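Local atomic coordinates of Rik1-associated factor 1 (Schizosaccharomyces pombe, PDB entry 4O9D), a protein that serves in the Clr4 methyltransferase complex, which ubiquitylates and methylates histone H3 to establish heterochromatin. Residues Leu185-Arg194 with Phe236-Val246. Residues are numbered along the deposited sequence; the frame is centred on the assembly and turned at random.
Sequences LIEFSNFLGR and FTSLYMHPSQV
L239 slots its CD1 methyl between L185 and E187, 3.6 Å from L185 CB and 3.7 Å from E187 CG. L185 answers with its own CD1, laid over the backbone from F236 O to S238 N and 3.8 Å from F236 CB. E187 and L239 run past each other in opposite senses; the glutamate bends at chi2 (-81°), and its OE2 accepts a weak bond from a water that in turn accepts from M241 N. Further along, M241 folds back at chi2 and chi3 to pack CE against S189, 3.5 Å from OG, whose hydroxyl is hydrogen-bonded to Y268.

Toward the C-terminal ends of the strands, waters and turns take over. A second water joins S189 OG, F191 N and Q245 O, and F191 CA also faces Q245 O, which sits at the edge of the F191 ring, in its plane. Q245, its chain extended past CG, crosses L192 at about a right angle: OE1 takes a weak, bent bond from L192 N (2.9 Å, 123°), and CD lies 3.6 Å from L192 CD1. A third water donates weakly to OE1 and accepts from N190 N, while N190 OD1 receives G193 N (2.8 Å) from above its carbonyl plane, an Asx motif from N190 to G193 that overlaps the type I' turn F191-R194. An alanine in place of Q245 would probably cost L192 N its acceptor and leave L192 CD1 without the amide it rests on.

The strands, 16° from parallel and 7.1 Å apart at closest approach, are the first strands of two successive four-stranded blades of the WD-repeat propeller. With no backbone hydrogen bond between them, these segments are joined by side-chain packing, by waters at strand ends and loops, and by the one weak L192-Q245 bond.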
ATOM      1  N   LEU A 185       7.862  -4.946   3.905  1.00 21.56           N
ATOM      2  CA  LEU A 185       6.966  -3.920   4.464  1.00 22.45           C
ATOM      3  C   LEU A 185       7.802  -2.866   5.143  1.00 20.52           C
ATOM      4  O   LEU A 185       8.826  -3.198   5.736  1.00 21.00           O
ATOM      5  CB  LEU A 185       6.025  -4.533   5.511  1.00 18.71           C
ATOM      6  CG  LEU A 185       5.282  -5.750   4.949  1.00 23.60           C
ATOM      7  CD1 LEU A 185       4.662  -6.577   6.090  1.00 24.64           C
ATOM      8  CD2 LEU A 185       4.263  -5.282   3.963  1.00 24.53           C
ATOM      9  N   ILE A 186       7.354  -1.618   5.144  1.00 22.29           N
ATOM     10  CA  ILE A 186       8.161  -0.571   5.789  1.00 17.98           C
ATOM     11  C   ILE A 186       7.306   0.635   6.146  1.00 23.51           C
ATOM     12  O   ILE A 186       6.439   1.044   5.361  1.00 23.92           O
ATOM     13  CB  ILE A 186       9.380  -0.200   4.879  1.00 21.72           C
ATOM     14  CG1 ILE A 186      10.585   0.301   5.700  1.00 21.54           C
ATOM     15  CG2 ILE A 186       8.984   0.833   3.767  1.00 19.13           C
ATOM     16  CD1 ILE A 186      11.927   0.212   4.926  1.00 20.30           C
ATOM     17  N   GLU A 187       7.513   1.176   7.348  1.00 21.50           N
ATOM     18  CA  GLU A 187       6.793   2.374   7.799  1.00 22.75           C
ATOM     19  C   GLU A 187       7.668   3.209   8.748  1.00 23.38           C
ATOM     20  O   GLU A 187       8.445   2.667   9.540  1.00 24.53           O
ATOM     21  CB  GLU A 187       5.494   2.006   8.566  1.00 24.18           C
ATOM     22  CG  GLU A 187       4.517   1.080   7.849  1.00 29.73           C
ATOM     23  CD  GLU A 187       3.612   1.786   6.821  1.00 35.70           C
ATOM     24  OE1 GLU A 187       3.163   1.095   5.859  1.00 33.52           O
ATOM     25  OE2 GLU A 187       3.350   3.007   6.983  1.00 36.07           O
ATOM     26  N   PHE A 188       7.535   4.526   8.691  1.00 18.67           N
ATOM     27  CA  PHE A 188       8.108   5.366   9.725  1.00 18.82           C
ATOM     28  C   PHE A 188       7.207   5.472  10.945  1.00 28.37           C
ATOM     29  O   PHE A 188       5.991   5.341  10.829  1.00 20.36           O
ATOM     30  CB  PHE A 188       8.337   6.770   9.174  1.00 21.56           C
ATOM     31  CG  PHE A 188       9.534   6.884   8.262  1.00 23.87           C
ATOM     32  CD1 PHE A 188      10.814   7.005   8.791  1.00 22.75           C
ATOM     33  CD2 PHE A 188       9.380   6.879   6.880  1.00 26.66           C
ATOM     34  CE1 PHE A 188      11.951   7.124   7.936  1.00 20.77           C
ATOM     35  CE2 PHE A 188      10.500   6.997   6.034  1.00 22.11           C
ATOM     36  CZ  PHE A 188      11.780   7.128   6.580  1.00 22.66           C
ATOM     37  N   SER A 189       7.795   5.774  12.100  1.00 20.89           N
ATOM     38  CA  SER A 189       7.010   5.942  13.316  1.00 27.08           C
ATOM     39  C   SER A 189       7.645   6.992  14.233  1.00 29.61           C
ATOM     40  O   SER A 189       8.857   6.941  14.478  1.00 29.00           O
ATOM     41  CB  SER A 189       6.908   4.590  14.032  1.00 24.66           C
ATOM     42  OG  SER A 189       6.188   4.683  15.247  1.00 27.78           O
ATOM     43  N   ASN A 190       6.843   7.935  14.733  1.00 26.43           N
ATOM     44  CA  ASN A 190       7.349   8.942  15.690  1.00 31.55           C
ATOM     45  C   ASN A 190       6.307   9.464  16.689  1.00 32.46           C
ATOM     46  O   ASN A 190       6.504  10.514  17.312  1.00 35.25           O
ATOM     47  CB  ASN A 190       8.029  10.141  14.990  1.00 30.19           C
ATOM     48  CG  ASN A 190       7.073  10.967  14.130  1.00 35.49           C
ATOM     49  OD1 ASN A 190       5.845  10.933  14.295  1.00 34.99           O
ATOM     50  ND2 ASN A 190       7.648  11.736  13.207  1.00 38.89           N
ATOM     51  N   PHE A 191       5.215   8.738  16.859  1.00 31.37           N
ATOM     52  CA  PHE A 191       4.261   9.056  17.928  1.00 30.50           C
ATOM     53  C   PHE A 191       3.771  10.501  17.761  1.00 30.16           C
ATOM     54  O   PHE A 191       3.836  11.322  18.683  1.00 30.61           O
ATOM     55  CB  PHE A 191       4.918   8.807  19.295  1.00 30.68           C
ATOM     56  CG  PHE A 191       3.988   8.937  20.475  1.00 26.27           C
ATOM     57  CD1 PHE A 191       2.688   8.466  20.417  1.00 34.65           C
ATOM     58  CD2 PHE A 191       4.435   9.527  21.663  1.00 29.69           C
ATOM     59  CE1 PHE A 191       1.825   8.589  21.521  1.00 34.81           C
ATOM     60  CE2 PHE A 191       3.583   9.649  22.774  1.00 29.84           C
ATOM     61  CZ  PHE A 191       2.284   9.174  22.698  1.00 34.08           C
ATOM     62  N   LEU A 192       3.299  10.776  16.540  1.00 33.79           N
ATOM     63  CA  LEU A 192       2.778  12.078  16.127  1.00 34.15           C
ATOM     64  C   LEU A 192       3.759  13.199  16.416  1.00 36.31           C
ATOM     65  O   LEU A 192       3.374  14.244  16.932  1.00 33.38           O
ATOM     66  CB  LEU A 192       1.416  12.376  16.785  1.00 34.19           C
ATOM     67  CG  LEU A 192       0.501  13.358  16.030  1.00 38.71           C
ATOM     68  CD1 LEU A 192       0.185  12.831  14.628  1.00 37.21           C
ATOM     69  CD2 LEU A 192      -0.813  13.614  16.783  1.00 38.75           C
ATOM     70  N   GLY A 193       5.030  12.990  16.078  1.00 32.82           N
ATOM     71  CA  GLY A 193       6.028  14.046  16.241  1.00 31.19           C
ATOM     72  C   GLY A 193       6.549  14.267  17.660  1.00 38.09           C
ATOM     73  O   GLY A 193       7.395  15.140  17.887  1.00 36.40           O
ATOM     74  N   ARG A 194       6.084  13.466  18.616  1.00 30.91           N
ATOM     75  CA  ARG A 194       6.547  13.601  19.992  1.00 31.04           C
ATOM     76  C   ARG A 194       7.826  12.827  20.335  1.00 33.78           C
ATOM     77  O   ARG A 194       8.359  13.012  21.428  1.00 34.39           O
ATOM     78  CB  ARG A 194       5.428  13.204  20.969  1.00 34.45           C
ATOM     79  CG  ARG A 194       4.190  14.109  20.877  1.00 30.31           C
ATOM     80  CD  ARG A 194       3.113  13.650  21.839  1.00 34.20           C
ATOM     81  NE  ARG A 194       2.404  12.537  21.251  1.00 45.28           N
ATOM     82  CZ  ARG A 194       1.130  12.545  20.869  1.00 34.64           C
ATOM     83  NH1 ARG A 194       0.344  13.604  21.056  1.00 34.81           N
ATOM     84  NH2 ARG A 194       0.649  11.452  20.306  1.00 34.81           N
ATOM     85  N   PHE A 236       5.384 -11.654   7.514  1.00 21.27           N
ATOM     86  CA  PHE A 236       4.552 -10.484   7.682  1.00 21.01           C
ATOM     87  C   PHE A 236       4.051  -9.976   6.342  1.00 20.75           C
ATOM     88  O   PHE A 236       4.796  -9.915   5.365  1.00 22.32           O
ATOM     89  CB  PHE A 236       5.276  -9.412   8.490  1.00 21.32           C
ATOM     90  CG  PHE A 236       5.306  -9.733   9.947  1.00 22.58           C
ATOM     91  CD1 PHE A 236       6.179 -10.690  10.438  1.00 22.42           C
ATOM     92  CD2 PHE A 236       4.416  -9.138  10.816  1.00 19.08           C
ATOM     93  CE1 PHE A 236       6.162 -11.036  11.776  1.00 24.06           C
ATOM     94  CE2 PHE A 236       4.400  -9.482  12.153  1.00 20.88           C
ATOM     95  CZ  PHE A 236       5.260 -10.421  12.634  1.00 22.05           C
ATOM     96  N   THR A 237       2.763  -9.640   6.328  1.00 20.23           N
ATOM     97  CA  THR A 237       2.034  -9.345   5.117  1.00 21.29           C
ATOM     98  C   THR A 237       1.518  -7.914   5.079  1.00 22.23           C
ATOM     99  O   THR A 237       1.268  -7.389   4.012  1.00 21.93           O
ATOM    100  CB  THR A 237       0.818 -10.306   4.926  1.00 24.20           C
ATOM    101  OG1 THR A 237      -0.090 -10.218   6.046  1.00 23.39           O
ATOM    102  CG2 THR A 237       1.282 -11.758   4.765  1.00 22.38           C
ATOM    103  N   SER A 238       1.363  -7.263   6.226  1.00 19.69           N
ATOM    104  CA  SER A 238       0.754  -5.948   6.186  1.00 20.00           C
ATOM    105  C   SER A 238       1.033  -5.145   7.465  1.00 17.34           C
ATOM    106  O   SER A 238       1.084  -5.709   8.535  1.00 16.98           O
ATOM    107  CB  SER A 238      -0.760  -6.150   5.991  1.00 20.58           C
ATOM    108  OG  SER A 238      -1.482  -5.011   6.349  1.00 26.44           O
ATOM    109  N   LEU A 239       1.201  -3.831   7.323  1.00 16.89           N
ATOM    110  CA  LEU A 239       1.507  -2.914   8.430  1.00 14.08           C
ATOM    111  C   LEU A 239       0.585  -1.737   8.284  1.00 22.49           C
ATOM    112  O   LEU A 239       0.431  -1.201   7.168  1.00 21.50           O
ATOM    113  CB  LEU A 239       2.951  -2.362   8.319  1.00 20.10           C
ATOM    114  CG  LEU A 239       4.166  -3.262   8.469  1.00 23.43           C
ATOM    115  CD1 LEU A 239       5.483  -2.398   8.407  1.00 24.00           C
ATOM    116  CD2 LEU A 239       4.153  -4.020   9.770  1.00 20.00           C
ATOM    117  N   TYR A 240      -0.039  -1.324   9.381  1.00 22.02           N
ATOM    118  CA  TYR A 240      -0.963  -0.204   9.305  1.00 21.20           C
ATOM    119  C   TYR A 240      -0.830   0.655  10.556  1.00 19.03           C
ATOM    120  O   TYR A 240      -1.008   0.150  11.655  1.00 22.11           O
ATOM    121  CB  TYR A 240      -2.406  -0.715   9.148  1.00 20.77           C
ATOM    122  CG  TYR A 240      -3.444   0.359   9.073  1.00 20.81           C
ATOM    123  CD1 TYR A 240      -3.880   1.016  10.224  1.00 21.04           C
ATOM    124  CD2 TYR A 240      -4.021   0.710   7.856  1.00 25.94           C
ATOM    125  CE1 TYR A 240      -4.875   1.993  10.164  1.00 22.72           C
ATOM    126  CE2 TYR A 240      -5.033   1.695   7.789  1.00 26.22           C
ATOM    127  CZ  TYR A 240      -5.440   2.333   8.949  1.00 23.70           C
ATOM    128  OH  TYR A 240      -6.391   3.326   8.893  1.00 29.24           O
ATOM    129  N   MET A 241      -0.524   1.940  10.374  1.00 20.00           N
ATOM    130  CA  MET A 241      -0.346   2.881  11.488  1.00 19.66           C
ATOM    131  C   MET A 241      -1.656   3.673  11.751  1.00 24.07           C
ATOM    132  O   MET A 241      -2.244   4.258  10.827  1.00 21.71           O
ATOM    133  CB  MET A 241       0.816   3.852  11.170  1.00 22.34           C
ATOM    134  CG  MET A 241       1.047   4.937  12.234  1.00 23.33           C
ATOM    135  SD  MET A 241       1.804   4.270  13.756  1.00 28.25           S
ATOM    136  CE  MET A 241       3.466   3.888  13.170  1.00 26.03           C
ATOM    137  N   HIS A 242      -2.127   3.685  12.996  1.00 23.69           N
ATOM    138  CA  HIS A 242      -3.290   4.504  13.324  1.00 24.46           C
ATOM    139  C   HIS A 242      -2.991   5.982  13.042  1.00 24.12           C
ATOM    140  O   HIS A 242      -1.852   6.448  13.226  1.00 23.92           O
ATOM    141  CB  HIS A 242      -3.748   4.282  14.762  1.00 25.59           C
ATOM    142  CG  HIS A 242      -5.120   4.793  15.031  1.00 24.88           C
ATOM    143  ND1 HIS A 242      -5.358   6.003  15.645  1.00 28.87           N
ATOM    144  CD2 HIS A 242      -6.337   4.268  14.752  1.00 25.77           C
ATOM    145  CE1 HIS A 242      -6.662   6.203  15.733  1.00 25.83           C
ATOM    146  NE2 HIS A 242      -7.277   5.160  15.210  1.00 28.30           N
ATOM    147  N   PRO A 243      -4.003   6.723  12.566  1.00 24.52           N
ATOM    148  CA  PRO A 243      -3.844   8.154  12.239  1.00 30.82           C
ATOM    149  C   PRO A 243      -3.374   8.990  13.444  1.00 28.00           C
ATOM    150  O   PRO A 243      -2.857  10.081  13.265  1.00 28.07           O
ATOM    151  CB  PRO A 243      -5.277   8.598  11.859  1.00 32.26           C
ATOM    152  CG  PRO A 243      -5.988   7.360  11.478  1.00 28.92           C
ATOM    153  CD  PRO A 243      -5.380   6.250  12.306  1.00 27.53           C
ATOM    154  N   SER A 244      -3.588   8.492  14.656  1.00 24.64           N
ATOM    155  CA  SER A 244      -3.117   9.183  15.861  1.00 26.77           C
ATOM    156  C   SER A 244      -1.660   8.835  16.141  1.00 27.17           C
ATOM    157  O   SER A 244      -1.024   9.433  17.009  1.00 26.15           O
ATOM    158  CB  SER A 244      -3.935   8.764  17.064  1.00 27.32           C
ATOM    159  OG  SER A 244      -3.557   7.448  17.447  1.00 27.77           O
ATOM    160  N   GLN A 245      -1.159   7.849  15.402  1.00 26.69           N
ATOM    161  CA  GLN A 245       0.197   7.330  15.547  1.00 25.90           C
ATOM    162  C   GLN A 245       0.525   6.830  16.972  1.00 25.70           C
ATOM    163  O   GLN A 245       1.685   6.744  17.345  1.00 24.94           O
ATOM    164  CB  GLN A 245       1.200   8.384  15.052  1.00 32.20           C
ATOM    165  CG  GLN A 245       0.830   8.954  13.628  1.00 29.94           C
ATOM    166  CD  GLN A 245       1.789  10.041  13.120  1.00 36.58           C
ATOM    167  OE1 GLN A 245       2.785  10.363  13.762  1.00 38.01           O
ATOM    168  NE2 GLN A 245       1.483  10.605  11.952  1.00 37.62           N
ATOM    169  N   VAL A 246      -0.491   6.474  17.756  1.00 26.46           N
ATOM    170  CA  VAL A 246      -0.249   5.880  19.080  1.00 25.67           C
ATOM    171  C   VAL A 246       0.079   4.387  18.976  1.00 27.62           C
ATOM    172  O   VAL A 246       0.603   3.775  19.916  1.00 27.68           O
ATOM    173  CB  VAL A 246      -1.469   6.086  20.045  1.00 30.62           C
ATOM    174  CG1 VAL A 246      -1.848   7.581  20.130  1.00 25.15           C
ATOM    175  CG2 VAL A 246      -2.667   5.254  19.591  1.00 32.02           C
TER
HETATM  176  O   HOH W   1       0.259   2.824   7.783  1.00 28.36           O
HETATM  177  O   HOH W   2       3.999   6.337  15.416  1.00 29.68           O
HETATM  178  O   HOH W   3       4.420   8.371  13.301  1.00 35.39           O